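Local coordinates for CLIP-associating protein (Drosophila melanogaster, PDB 4G3A), which tracks microtubule plus ends and stabilizes dynamic microtubules, as needed for mitotic spindle formation, and is represented here by its N-terminal TOG-like domain, at residues T33-D38 against I77-S82; T45-L50 against N85-T90; K109-L114 against L149-N154; D116-R121 against H157-Q162. All coordinates share one frame; numbering follows the deposited sequence.

Interaction 1: T33-D38 against I77-S82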
loop_
_atom_site.group_PDB
_atom_site.type_symbol
_atom_site.label_atom_id
_atom_site.label_comp_id
_atom_site.label_asym_id
_atom_site.label_seq_id
_atom_site.Cartn_x
_atom_site.Cartn_y
_atom_site.Cartn_z
ATOM N N THR A 33 -7.752 -19.491 -0.473
ATOM C CA THR A 33 -7.529 -20.595 -1.399
ATOM C C THR A 33 -8.600 -20.625 -2.482
ATOM O O THR A 33 -8.299 -20.771 -3.666
ATOM C CB THR A 33 -7.523 -21.942 -0.671
ATOM O OG1 THR A 33 -6.386 -22.006 0.199
ATOM C CG2 THR A 33 -7.460 -23.088 -1.670
ATOM N N PHE A 34 -9.850 -20.479 -2.066
ATOM C CA PHE A 34 -10.981 -20.515 -2.983
ATOM C C PHE A 34 -10.865 -19.428 -4.045
ATOM O O PHE A 34 -10.944 -19.705 -5.239
ATOM C CB PHE A 34 -12.291 -20.348 -2.205
ATOM C CG PHE A 34 -13.517 -20.357 -3.073
ATOM C CD1 PHE A 34 -14.210 -21.537 -3.302
ATOM C CD2 PHE A 34 -13.979 -19.187 -3.657
ATOM C CE1 PHE A 34 -15.344 -21.554 -4.102
ATOM C CE2 PHE A 34 -15.111 -19.192 -4.459
ATOM C CZ PHE A 34 -15.798 -20.378 -4.676
ATOM N N LEU A 35 -10.681 -18.186 -3.599
ATOM C CA LEU A 35 -10.595 -17.043 -4.504
ATOM C C LEU A 35 -9.353 -17.091 -5.389
ATOM O O LEU A 35 -9.332 -16.500 -6.473
ATOM C CB LEU A 35 -10.597 -15.734 -3.703
ATOM C CG LEU A 35 -11.875 -15.422 -2.922
ATOM C CD1 LEU A 35 -11.700 -14.142 -2.134
ATOM C CD2 LEU A 35 -13.066 -15.310 -3.851
ATOM N N SER A 36 -8.311 -17.777 -4.926
ATOM C CA SER A 36 -7.058 -17.830 -5.678
ATOM C C SER A 36 -7.166 -18.706 -6.927
ATOM O O SER A 36 -6.484 -18.476 -7.926
ATOM C CB SER A 36 -5.922 -18.321 -4.785
ATOM O OG SER A 36 -5.688 -17.403 -3.729
ATOM N N ASP A 37 -8.035 -19.706 -6.864
ATOM C CA ASP A 37 -8.198 -20.653 -7.960
ATOM C C ASP A 37 -9.177 -20.099 -9.000
ATOM O O ASP A 37 -10.370 -19.980 -8.735
ATOM C CB ASP A 37 -8.706 -21.985 -7.397
ATOM C CG ASP A 37 -8.694 -23.104 -8.422
ATOM O OD1 ASP A 37 -8.572 -22.811 -9.628
ATOM O OD2 ASP A 37 -8.817 -24.279 -8.016
ATOM N N ASP A 38 -8.677 -19.761 -10.186
ATOM C CA ASP A 38 -9.554 -19.175 -11.201
ATOM C C ASP A 38 -10.543 -20.179 -11.808
ATOM O O ASP A 38 -11.303 -19.832 -12.713
ATOM C CB ASP A 38 -8.768 -18.430 -12.293
ATOM C CG ASP A 38 -8.145 -19.359 -13.316
ATOM O OD1 ASP A 38 -7.696 -20.460 -12.938
ATOM O OD2 ASP A 38 -8.094 -18.977 -14.504
ATOM N N ILE A 77 -9.705 -8.081 -5.830
ATOM C CA ILE A 77 -9.198 -7.046 -6.718
ATOM C C ILE A 77 -8.793 -7.672 -8.045
ATOM O O ILE A 77 -9.141 -7.165 -9.106
ATOM C CB ILE A 77 -7.981 -6.323 -6.111
ATOM C CG1 ILE A 77 -8.415 -5.432 -4.950
ATOM C CG2 ILE A 77 -7.267 -5.487 -7.160
ATOM C CD1 ILE A 77 -7.281 -5.131 -4.015
ATOM N N LYS A 78 -8.048 -8.774 -7.982
ATOM C CA LYS A 78 -7.613 -9.457 -9.196
ATOM C C LYS A 78 -8.792 -9.920 -10.048
ATOM O O LYS A 78 -8.765 -9.788 -11.269
ATOM C CB LYS A 78 -6.713 -10.641 -8.858
ATOM C CG LYS A 78 -5.386 -10.242 -8.269
ATOM C CD LYS A 78 -4.633 -11.462 -7.814
ATOM C CE LYS A 78 -3.565 -11.093 -6.816
ATOM N NZ LYS A 78 -2.878 -12.324 -6.345
ATOM N N ARG A 79 -9.831 -10.446 -9.405
ATOM C CA ARG A 79 -11.009 -10.924 -10.129
ATOM C C ARG A 79 -11.919 -9.792 -10.583
ATOM O O ARG A 79 -12.533 -9.876 -11.648
ATOM C CB ARG A 79 -11.838 -11.871 -9.263
ATOM C CG ARG A 79 -11.173 -13.176 -8.937
ATOM C CD ARG A 79 -12.131 -14.037 -8.172
ATOM N NE ARG A 79 -11.592 -15.369 -7.941
ATOM C CZ ARG A 79 -11.969 -16.454 -8.607
ATOM N NH1 ARG A 79 -12.900 -16.377 -9.555
ATOM N NH2 ARG A 79 -11.412 -17.619 -8.321
ATOM N N LEU A 80 -12.024 -8.748 -9.764
ATOM C CA LEU A 80 -13.002 -7.684 -10.001
ATOM C C LEU A 80 -12.464 -6.530 -10.835
ATOM O O LEU A 80 -13.225 -5.839 -11.513
ATOM C CB LEU A 80 -13.530 -7.139 -8.678
ATOM C CG LEU A 80 -14.848 -7.721 -8.176
ATOM C CD1 LEU A 80 -14.828 -9.229 -8.272
ATOM C CD2 LEU A 80 -15.121 -7.265 -6.756
ATOM N N GLY A 81 -11.160 -6.308 -10.774
ATOM C CA GLY A 81 -10.568 -5.201 -11.501
ATOM C C GLY A 81 -11.256 -3.907 -11.122
ATOM O O GLY A 81 -11.481 -3.650 -9.942
ATOM N N SER A 82 -11.615 -3.103 -12.119
ATOM C CA SER A 82 -12.179 -1.780 -11.852
ATOM C C SER A 82 -13.463 -1.857 -11.037
ATOM O O SER A 82 -13.836 -0.897 -10.366
ATOM C CB SER A 82 -12.397 -0.984 -13.154
ATOM O OG SER A 82 -13.394 -1.569 -13.976
#
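Arg79, in the last turn of helix 63-80, reaches across to the end of helix 21-36 and takes hold of the backbone carbonyl of Leu35 with two nitrogens at once. Its chain is extended from CG to NE, which gives it the length to do so. Arg79 NE donates to Leu35 O at 2.9 Å, in the carbonyl plane and on a lone pair. Arg79 NH2 donates to the same Leu35 O at 3.0 Å, but from well above that plane. Because the oxygen lies in the guanidinium plane, the side-on grip fixes how the group is turned.

Asp37 O also sits at the guanidinium edge, 2.6 Å from Arg79 NH2, and Asn40 O accepts from Arg79 NH1. The cation thus faces carbonyls at and just beyond a helix C-terminus, a setting that probably favours its charge. The carboxylates stand back: Asp37 OD1 is 6.1 Å from Arg79 NH2 and is bound by Thr39 N.

Beside the grip, Leu35 CD2 lies 4.3 Å from Arg79 NE. Around the contact, Leu35 packs on Leu76 of helix 63-80 and Leu9 of helix 9-18, and Ile42, in the loop leading to helix 47-58, touches both Leu35 and Arg79.

Interaction 2: T45-L50 against N85-T90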
loop_
_atom_site.group_PDB
_atom_site.type_symbol
_atom_site.label_atom_id
_atom_site.label_comp_id
_atom_site.label_asym_id
_atom_site.label_seq_id
_atom_site.Cartn_x
_atom_site.Cartn_y
_atom_site.Cartn_z
ATOM N N THR A 45 -24.759 -13.989 -3.754
ATOM C CA THR A 45 -25.970 -13.187 -3.656
ATOM C C THR A 45 -25.669 -11.710 -3.826
ATOM O O THR A 45 -26.280 -11.037 -4.655
ATOM C CB THR A 45 -26.675 -13.397 -2.309
ATOM O OG1 THR A 45 -27.258 -14.704 -2.279
ATOM C CG2 THR A 45 -27.763 -12.352 -2.108
ATOM N N ASP A 46 -24.725 -11.216 -3.035
ATOM C CA ASP A 46 -24.338 -9.811 -3.068
ATOM C C ASP A 46 -22.889 -9.695 -2.610
ATOM O O ASP A 46 -22.558 -10.051 -1.480
ATOM C CB ASP A 46 -25.258 -8.989 -2.161
ATOM C CG ASP A 46 -25.065 -7.490 -2.322
ATOM O OD1 ASP A 46 -23.965 -7.060 -2.739
ATOM O OD2 ASP A 46 -26.025 -6.742 -2.015
HETATM N N MSE A 47 -22.031 -9.209 -3.502
HETATM C CA MSE A 47 -20.599 -9.097 -3.227
HETATM C C MSE A 47 -20.330 -8.219 -2.010
HETATM O O MSE A 47 -19.408 -8.477 -1.239
HETATM C CB MSE A 47 -19.869 -8.559 -4.456
HETATM C CG MSE A 47 -18.380 -8.329 -4.257
HETATM SE SE MSE A 47 -17.410 -9.936 -3.705
HETATM C CE MSE A 47 -17.550 -10.970 -5.352
ATOM N N GLY A 48 -21.152 -7.188 -1.836
ATOM C CA GLY A 48 -21.037 -6.299 -0.696
ATOM C C GLY A 48 -21.072 -7.046 0.623
ATOM O O GLY A 48 -20.427 -6.649 1.591
ATOM N N PHE A 49 -21.825 -8.141 0.661
ATOM C CA PHE A 49 -21.906 -8.960 1.866
ATOM C C PHE A 49 -20.553 -9.562 2.228
ATOM O O PHE A 49 -20.212 -9.682 3.404
ATOM C CB PHE A 49 -22.935 -10.082 1.704
ATOM C CG PHE A 49 -24.357 -9.631 1.842
ATOM C CD1 PHE A 49 -24.766 -8.910 2.952
ATOM C CD2 PHE A 49 -25.295 -9.957 0.878
ATOM C CE1 PHE A 49 -26.080 -8.506 3.084
ATOM C CE2 PHE A 49 -26.609 -9.557 1.005
ATOM C CZ PHE A 49 -27.002 -8.830 2.110
ATOM N N LEU A 50 -19.787 -9.958 1.217
ATOM C CA LEU A 50 -18.465 -10.512 1.476
ATOM C C LEU A 50 -17.535 -9.408 1.947
ATOM O O LEU A 50 -16.750 -9.602 2.877
ATOM C CB LEU A 50 -17.894 -11.204 0.240
ATOM C CG LEU A 50 -16.478 -11.746 0.459
ATOM C CD1 LEU A 50 -16.455 -12.713 1.631
ATOM C CD2 LEU A 50 -15.948 -12.410 -0.800
ATOM N N ASN A 85 -13.576 -0.930 -7.338
ATOM C CA ASN A 85 -13.395 0.453 -6.895
ATOM C C ASN A 85 -14.584 0.961 -6.096
ATOM O O ASN A 85 -14.518 2.021 -5.483
ATOM C CB ASN A 85 -13.077 1.389 -8.069
ATOM C CG ASN A 85 -12.412 2.675 -7.620
ATOM O OD1 ASN A 85 -11.656 2.689 -6.644
ATOM N ND2 ASN A 85 -12.692 3.766 -8.326
ATOM N N ALA A 86 -15.665 0.188 -6.094
ATOM C CA ALA A 86 -16.827 0.504 -5.277
ATOM C C ALA A 86 -16.499 0.372 -3.793
ATOM O O ALA A 86 -17.181 0.941 -2.945
ATOM C CB ALA A 86 -17.990 -0.406 -5.642
ATOM N N TYR A 87 -15.450 -0.380 -3.481
ATOM C CA TYR A 87 -15.135 -0.698 -2.094
ATOM C C TYR A 87 -13.865 -0.015 -1.585
ATOM O O TYR A 87 -13.564 -0.050 -0.390
ATOM C CB TYR A 87 -15.020 -2.212 -1.938
ATOM C CG TYR A 87 -16.201 -2.943 -2.533
ATOM C CD1 TYR A 87 -17.458 -2.839 -1.956
ATOM C CD2 TYR A 87 -16.064 -3.724 -3.677
ATOM C CE1 TYR A 87 -18.551 -3.499 -2.493
ATOM C CE2 TYR A 87 -17.157 -4.391 -4.223
ATOM C CZ TYR A 87 -18.397 -4.271 -3.624
ATOM O OH TYR A 87 -19.494 -4.926 -4.151
ATOM N N THR A 88 -13.123 0.604 -2.500
ATOM C CA THR A 88 -11.861 1.263 -2.154
ATOM C C THR A 88 -11.962 2.202 -0.935
ATOM O O THR A 88 -11.165 2.109 -0.006
ATOM C CB THR A 88 -11.272 2.016 -3.371
ATOM O OG1 THR A 88 -11.182 1.123 -4.488
ATOM C CG2 THR A 88 -9.885 2.569 -3.054
ATOM N N ALA A 89 -12.939 3.099 -0.939
ATOM C CA ALA A 89 -13.097 4.070 0.147
ATOM C C ALA A 89 -13.353 3.414 1.509
ATOM O O ALA A 89 -13.013 3.975 2.551
ATOM C CB ALA A 89 -14.220 5.043 -0.186
ATOM N N THR A 90 -13.957 2.229 1.489
ATOM C CA THR A 90 -14.282 1.504 2.713
ATOM C C THR A 90 -13.054 0.787 3.248
ATOM O O THR A 90 -12.773 0.797 4.444
ATOM C CB THR A 90 -15.396 0.460 2.467
ATOM O OG1 THR A 90 -16.659 1.124 2.349
ATOM C CG2 THR A 90 -15.465 -0.551 3.608
#
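The Tyr87 ring meets Met47 and Gly48 obliquely, with its hydroxyl end leading, while one face is covered from its own segment by Ala86 CB, 4.1 Å above the plane and over the ring centre. Met47 is a selenomethionine in this model, and its side chain crosses that of Tyr87 at about a right angle. The touching is done by the root of the chain: Met47 CG lies 3.6 Å from Tyr87 OH and 4.1 Å from Tyr87 CZ. With CG anti to the backbone N (chi1 177°) and bends at the next two torsions, the selenium and methyl are carried away from the tyrosine; the Met47 side chain also touches Leu76 and Ile42.

At Gly48 the ring meets backbone atoms. Tyr87 CE1 is 4.2 Å from Gly48 CA, and Tyr87 OH is 3.6 Å from Gly48 N. That amide is already engaged, since it donates to Asp46 OD1 at 3.0 Å from above the carboxylate plane. Asp46 is the N-cap of helix 47-58, and this bond holds the first turn that the tyrosine leans on.

Ile51, one turn further along helix 47-58, also touches Tyr87. The contact joins the opening parts of HEAT repeats 1 and 2, the side-by-side stacking of successive repeats from which a TOG domain is built.

Interaction 3: K109-L114 against L149-N154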
loop_
_atom_site.group_PDB
_atom_site.type_symbol
_atom_site.label_atom_id
_atom_site.label_comp_id
_atom_site.label_asym_id
_atom_site.label_seq_id
_atom_site.Cartn_x
_atom_site.Cartn_y
_atom_site.Cartn_z
ATOM N N LYS A 109 1.555 -7.965 2.945
ATOM C CA LYS A 109 0.290 -8.232 2.271
ATOM C C LYS A 109 -0.491 -6.942 2.062
ATOM O O LYS A 109 -1.211 -6.799 1.077
ATOM C CB LYS A 109 -0.535 -9.273 3.029
ATOM C CG LYS A 109 0.174 -10.618 3.199
ATOM C CD LYS A 109 0.590 -11.203 1.855
ATOM C CE LYS A 109 1.326 -12.532 2.023
ATOM N NZ LYS A 109 1.826 -13.040 0.725
ATOM N N ALA A 110 -0.331 -5.994 2.980
ATOM C CA ALA A 110 -0.938 -4.680 2.810
ATOM C C ALA A 110 -0.313 -3.949 1.615
ATOM O O ALA A 110 -1.020 -3.410 0.759
ATOM C CB ALA A 110 -0.789 -3.859 4.083
ATOM N N GLN A 111 1.015 -3.948 1.541
ATOM C CA GLN A 111 1.689 -3.294 0.418
ATOM C C GLN A 111 1.266 -3.991 -0.877
ATOM O O GLN A 111 1.025 -3.360 -1.906
ATOM C CB GLN A 111 3.208 -3.365 0.594
ATOM C CG GLN A 111 3.797 -2.364 1.605
ATOM C CD GLN A 111 3.970 -0.973 1.023
ATOM O OE1 GLN A 111 3.355 -0.626 0.007
ATOM N NE2 GLN A 111 4.800 -0.157 1.670
ATOM N N LEU A 112 1.153 -5.311 -0.815
ATOM C CA LEU A 112 0.782 -6.072 -2.002
ATOM C C LEU A 112 -0.655 -5.745 -2.449
ATOM O O LEU A 112 -0.919 -5.600 -3.637
ATOM C CB LEU A 112 0.995 -7.576 -1.768
ATOM C CG LEU A 112 0.669 -8.551 -2.903
ATOM C CD1 LEU A 112 1.139 -8.047 -4.266
ATOM C CD2 LEU A 112 1.257 -9.924 -2.599
ATOM N N LEU A 113 -1.576 -5.605 -1.502
ATOM C CA LEU A 113 -2.932 -5.151 -1.824
ATOM C C LEU A 113 -2.906 -3.813 -2.565
ATOM O O LEU A 113 -3.644 -3.611 -3.546
ATOM C CB LEU A 113 -3.788 -5.028 -0.543
ATOM C CG LEU A 113 -5.266 -4.657 -0.723
ATOM C CD1 LEU A 113 -6.152 -5.103 0.494
ATOM C CD2 LEU A 113 -5.445 -3.166 -1.003
ATOM N N LEU A 114 -2.063 -2.892 -2.092
ATOM C CA LEU A 114 -1.928 -1.595 -2.752
ATOM C C LEU A 114 -1.396 -1.749 -4.182
ATOM O O LEU A 114 -1.911 -1.137 -5.108
ATOM C CB LEU A 114 -1.034 -0.638 -1.944
ATOM C CG LEU A 114 -1.546 -0.256 -0.550
ATOM C CD1 LEU A 114 -0.510 0.601 0.173
ATOM C CD2 LEU A 114 -2.881 0.463 -0.647
ATOM N N LEU A 149 6.513 5.839 1.904
ATOM C CA LEU A 149 7.623 6.255 1.040
ATOM C C LEU A 149 8.021 5.089 0.140
ATOM O O LEU A 149 8.288 5.280 -1.041
ATOM C CB LEU A 149 8.813 6.769 1.859
ATOM C CG LEU A 149 8.556 8.106 2.572
ATOM C CD1 LEU A 149 9.648 8.431 3.581
ATOM C CD2 LEU A 149 8.372 9.257 1.578
ATOM N N GLN A 150 8.021 3.880 0.692
ATOM C CA GLN A 150 8.379 2.702 -0.088
ATOM C C GLN A 150 7.322 2.402 -1.150
ATOM O O GLN A 150 7.646 1.947 -2.250
ATOM C CB GLN A 150 8.600 1.497 0.830
ATOM C CG GLN A 150 9.061 0.243 0.105
ATOM C CD GLN A 150 10.456 0.374 -0.461
ATOM O OE1 GLN A 150 10.690 0.096 -1.645
ATOM N NE2 GLN A 150 11.397 0.807 0.377
ATOM N N THR A 151 6.055 2.663 -0.827
ATOM C CA THR A 151 4.988 2.491 -1.805
ATOM C C THR A 151 5.233 3.403 -3.000
ATOM O O THR A 151 5.026 3.011 -4.149
ATOM C CB THR A 151 3.602 2.833 -1.210
ATOM O OG1 THR A 151 3.353 2.021 -0.054
ATOM C CG2 THR A 151 2.509 2.610 -2.248
ATOM N N ILE A 152 5.646 4.637 -2.727
ATOM C CA ILE A 152 5.970 5.573 -3.799
ATOM C C ILE A 152 7.110 5.030 -4.653
ATOM O O ILE A 152 7.051 5.034 -5.894
ATOM C CB ILE A 152 6.413 6.933 -3.236
ATOM C CG1 ILE A 152 5.246 7.638 -2.540
ATOM C CG2 ILE A 152 7.007 7.800 -4.346
ATOM C CD1 ILE A 152 5.653 8.928 -1.831
ATOM N N VAL A 153 8.152 4.562 -3.986
ATOM C CA VAL A 153 9.322 4.019 -4.697
ATOM C C VAL A 153 8.907 2.857 -5.606
ATOM O O VAL A 153 9.279 2.808 -6.788
ATOM C CB VAL A 153 10.425 3.585 -3.718
ATOM C CG1 VAL A 153 11.448 2.684 -4.419
ATOM C CG2 VAL A 153 11.133 4.821 -3.127
ATOM N N ASN A 154 8.111 1.942 -5.064
ATOM C CA ASN A 154 7.693 0.758 -5.828
ATOM C C ASN A 154 6.828 1.144 -7.017
ATOM O O ASN A 154 6.984 0.599 -8.105
ATOM C CB ASN A 154 6.929 -0.238 -4.946
ATOM C CG ASN A 154 7.784 -0.840 -3.848
ATOM O OD1 ASN A 154 7.264 -1.355 -2.860
ATOM N ND2 ASN A 154 9.100 -0.775 -4.008
HETATM O O HOH W 1 4.251 -1.246 -2.645
#
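Gln111 and Thr151 face each other from helices 104-119 and 142-159, and their torsions put the polar ends together. Gln111 has CG anti to its carbonyl carbon (chi1 -77°) and then bends at chi2 (-80°), which turns the amide toward helix 142-159. Thr151 keeps OG1 anti to its own carbonyl carbon, which turns the hydroxyl to the amide.

Thr151 OG1 donates to Gln111 OE1 at a short 2.6 Å, approaching from the flank of the C=O group and slightly tilted from its plane. The same Gln111 OE1 takes a second bond, from a water 2.9 Å away. That water also donates to Asn154 OD1 at 3.0 Å, bridging to the next turn of the helix. Glu147 O is a second acceptor near the same hydroxyl, whose one proton must be shared between them or alternate. At the nitrogen of the amide, Gln111 NE2 donates to Glu147 OE1, which settles which end is oxygen and which is nitrogen.

Carbon atoms add only looser contacts: Leu114 CD1 lies 4.1 Å from Thr151 OG1, and Gln150 CB is 4.2 Å from Gln111 NE2. The axes of 109-114 and 149-154 cross at -43° and come within 11.1 Å.

A small polar network thus joins these HEAT-stack helices near the domain centre. The bonds fix which way the amide is turned: buried as it is, it finds partners for both oxygen and nitrogen in protein and one water.

Interaction 4: D116-R121 against H157-Q162; sequences DLMEHR and HEYGTQ
Tyr159 brings its hydroxyl up against the helix backbone between Met118 and Glu119 without bonding to it. Tyr159 OH comes within 3.1 Å of Glu119 N, yet the angle is too poor for a hydrogen bond, and Glu119 CA is just as close to the oxygen. The fit is tight, with Met118 C only 3.3 Å from Tyr159 OH.

Side chains flank the phenol end. Met118, modelled as selenomethionine, lays CB 4.0 Å from Tyr159 CE2. Glu119 brings CB to 3.7 Å from Tyr159 OH and then runs on extended. A bend at chi3 (-77°) ends the Met118 chain, and its SE stands 5.3 Å from the centroid of the Tyr159 ring, 58° off the ring normal. This is an oblique Met-aromatic contact rather than a selenium seated over the face. Glu158 CB does cover one face of the ring, toward its rim. Glu119 OE1 and Glu158 OE1 are 5.4 Å apart, so the two acids may disfavour each other slightly.

Both helices finish here. Helix 104-119 closes in a Schellman motif with Arg121 at C-prime, and helix 142-159 gives way at Gly160, whose phi is positive. Pro125 of helix 125-136 touches both Met118 and Tyr159, with Leu128 behind Met118. Leu117 and Asp116 face Ile77 of helix 63-80, while His157 reaches His198 and Glu194 of helix 182-199.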
loop_
_atom_site.group_PDB
_atom_site.type_symbol
_atom_site.label_atom_id
_atom_site.label_comp_id
_atom_site.label_asym_id
_atom_site.label_seq_id
_atom_site.Cartn_x
_atom_site.Cartn_y
_atom_site.Cartn_z
ATOM N N ASP A 116 -1.708 -4.354 -6.048
ATOM C CA ASP A 116 -2.762 -5.030 -6.802
ATOM C C ASP A 116 -3.833 -4.049 -7.281
ATOM O O ASP A 116 -4.306 -4.148 -8.411
ATOM C CB ASP A 116 -3.381 -6.179 -5.992
ATOM C CG ASP A 116 -2.441 -7.372 -5.841
ATOM O OD1 ASP A 116 -1.550 -7.575 -6.699
ATOM O OD2 ASP A 116 -2.596 -8.114 -4.855
ATOM N N LEU A 117 -4.200 -3.088 -6.440
ATOM C CA LEU A 117 -5.144 -2.047 -6.854
ATOM C C LEU A 117 -4.698 -1.355 -8.146
ATOM O O LEU A 117 -5.509 -1.041 -9.018
ATOM C CB LEU A 117 -5.318 -0.997 -5.752
ATOM C CG LEU A 117 -6.037 -1.361 -4.447
ATOM C CD1 LEU A 117 -5.890 -0.249 -3.412
ATOM C CD2 LEU A 117 -7.533 -1.654 -4.697
HETATM N N MSE A 118 -3.400 -1.106 -8.255
HETATM C CA MSE A 118 -2.862 -0.399 -9.405
HETATM C C MSE A 118 -2.652 -1.354 -10.576
HETATM O O MSE A 118 -3.033 -1.054 -11.699
HETATM C CB MSE A 118 -1.550 0.298 -9.027
HETATM C CG MSE A 118 -1.743 1.402 -8.005
HETATM SE SE MSE A 118 -0.049 2.357 -7.643
HETATM C CE MSE A 118 0.756 1.013 -6.496
ATOM N N GLU A 119 -2.056 -2.509 -10.318
ATOM C CA GLU A 119 -1.779 -3.439 -11.406
ATOM C C GLU A 119 -3.077 -3.869 -12.095
ATOM O O GLU A 119 -3.140 -3.952 -13.319
ATOM C CB GLU A 119 -1.001 -4.666 -10.921
ATOM C CG GLU A 119 -0.608 -5.612 -12.061
ATOM C CD GLU A 119 0.331 -6.738 -11.630
ATOM O OE1 GLU A 119 0.789 -6.744 -10.467
ATOM O OE2 GLU A 119 0.616 -7.619 -12.470
ATOM N N HIS A 120 -4.120 -4.107 -11.309
ATOM C CA HIS A 120 -5.387 -4.559 -11.880
ATOM C C HIS A 120 -6.357 -3.422 -12.175
ATOM O O HIS A 120 -7.548 -3.643 -12.385
ATOM C CB HIS A 120 -6.000 -5.658 -11.009
ATOM C CG HIS A 120 -5.073 -6.813 -10.816
ATOM N ND1 HIS A 120 -5.012 -7.868 -11.702
ATOM C CD2 HIS A 120 -4.119 -7.041 -9.887
ATOM C CE1 HIS A 120 -4.075 -8.711 -11.308
ATOM N NE2 HIS A 120 -3.513 -8.232 -10.215
ATOM N N ARG A 121 -5.826 -2.204 -12.199
ATOM C CA ARG A 121 -6.560 -1.052 -12.702
ATOM C C ARG A 121 -7.847 -0.746 -11.942
ATOM O O ARG A 121 -8.843 -0.326 -12.534
ATOM C CB ARG A 121 -6.853 -1.207 -14.200
ATOM C CG ARG A 121 -5.628 -1.455 -15.053
ATOM C CD ARG A 121 -5.974 -1.382 -16.531
ATOM N NE ARG A 121 -4.793 -1.530 -17.375
ATOM C CZ ARG A 121 -4.002 -0.524 -17.733
ATOM N NH1 ARG A 121 -4.266 0.709 -17.320
ATOM N NH2 ARG A 121 -2.947 -0.750 -18.504
ATOM N N HIS A 157 9.057 2.692 -9.668
ATOM C CA HIS A 157 9.843 1.662 -10.313
ATOM C C HIS A 157 8.971 0.831 -11.257
ATOM O O HIS A 157 9.416 0.444 -12.324
ATOM C CB HIS A 157 10.559 0.785 -9.283
ATOM C CG HIS A 157 11.737 1.471 -8.633
ATOM N ND1 HIS A 157 12.343 2.569 -9.172
ATOM C CD2 HIS A 157 12.404 1.175 -7.486
ATOM C CE1 HIS A 157 13.348 2.951 -8.381
ATOM N NE2 HIS A 157 13.403 2.120 -7.366
ATOM N N GLU A 158 7.716 0.592 -10.881
ATOM C CA GLU A 158 6.850 -0.286 -11.673
ATOM C C GLU A 158 6.200 0.432 -12.850
ATOM O O GLU A 158 6.036 -0.157 -13.933
ATOM C CB GLU A 158 5.782 -0.948 -10.794
ATOM C CG GLU A 158 6.284 -2.175 -10.045
ATOM C CD GLU A 158 5.389 -2.566 -8.882
ATOM O OE1 GLU A 158 4.170 -2.762 -9.092
ATOM O OE2 GLU A 158 5.913 -2.677 -7.752
ATOM N N TYR A 159 5.863 1.703 -12.662
ATOM C CA TYR A 159 5.125 2.438 -13.691
ATOM C C TYR A 159 5.884 3.557 -14.409
ATOM O O TYR A 159 5.508 3.946 -15.511
ATOM C CB TYR A 159 3.815 2.967 -13.116
ATOM C CG TYR A 159 2.935 1.831 -12.649
ATOM C CD1 TYR A 159 2.279 1.021 -13.568
ATOM C CD2 TYR A 159 2.786 1.554 -11.305
ATOM C CE1 TYR A 159 1.488 -0.033 -13.157
ATOM C CE2 TYR A 159 1.993 0.503 -10.881
ATOM C CZ TYR A 159 1.352 -0.293 -11.818
ATOM O OH TYR A 159 0.559 -1.337 -11.402
ATOM N N GLY A 160 6.929 4.083 -13.782
ATOM C CA GLY A 160 7.710 5.149 -14.392
ATOM C C GLY A 160 6.976 6.473 -14.476
ATOM O O GLY A 160 5.824 6.574 -14.059
ATOM N N THR A 161 7.647 7.491 -15.022
ATOM C CA THR A 161 7.119 8.859 -15.036
ATOM C C THR A 161 5.944 9.068 -15.998
ATOM O O THR A 161 5.298 10.116 -15.987
ATOM C CB THR A 161 8.245 9.882 -15.345
ATOM O OG1 THR A 161 8.698 9.703 -16.694
ATOM C CG2 THR A 161 9.410 9.685 -14.401
ATOM N N GLN A 162 5.665 8.057 -16.814
ATOM C CA GLN A 162 4.534 8.064 -17.739
ATOM C C GLN A 162 3.193 8.086 -16.996
ATOM O O GLN A 162 2.211 8.663 -17.470
ATOM C CB GLN A 162 4.610 6.807 -18.619
ATOM C CG GLN A 162 3.807 6.836 -19.904
ATOM C CD GLN A 162 3.762 5.469 -20.595
ATOM O OE1 GLN A 162 4.434 4.515 -20.182
ATOM N NE2 GLN A 162 2.965 5.375 -21.652
#

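From the N terminus, 33-38 comes first and 45-50 follows, before 77-82 closes interaction 1 and 85-90 closes interaction 2. These two contacts therefore cross, and they touch where Leu80 packs on Met47. The next pair repeats the pattern: 109-114 and 116-121 lie on helix 104-119, their partners on helix 142-159, so interactions 3 and 4 cross as well, about 11 Å apart between centres, mid-length and at the C-terminal ends. The pairs run in series, yet Ile77 of interaction 1 meets Leu113, Asp116 and Leu117, linking helix 63-80 to helix 104-119, which interactions 3 and 4 in turn join to helix 142-159. All four contacts tie neighbouring layers of the all-helical array.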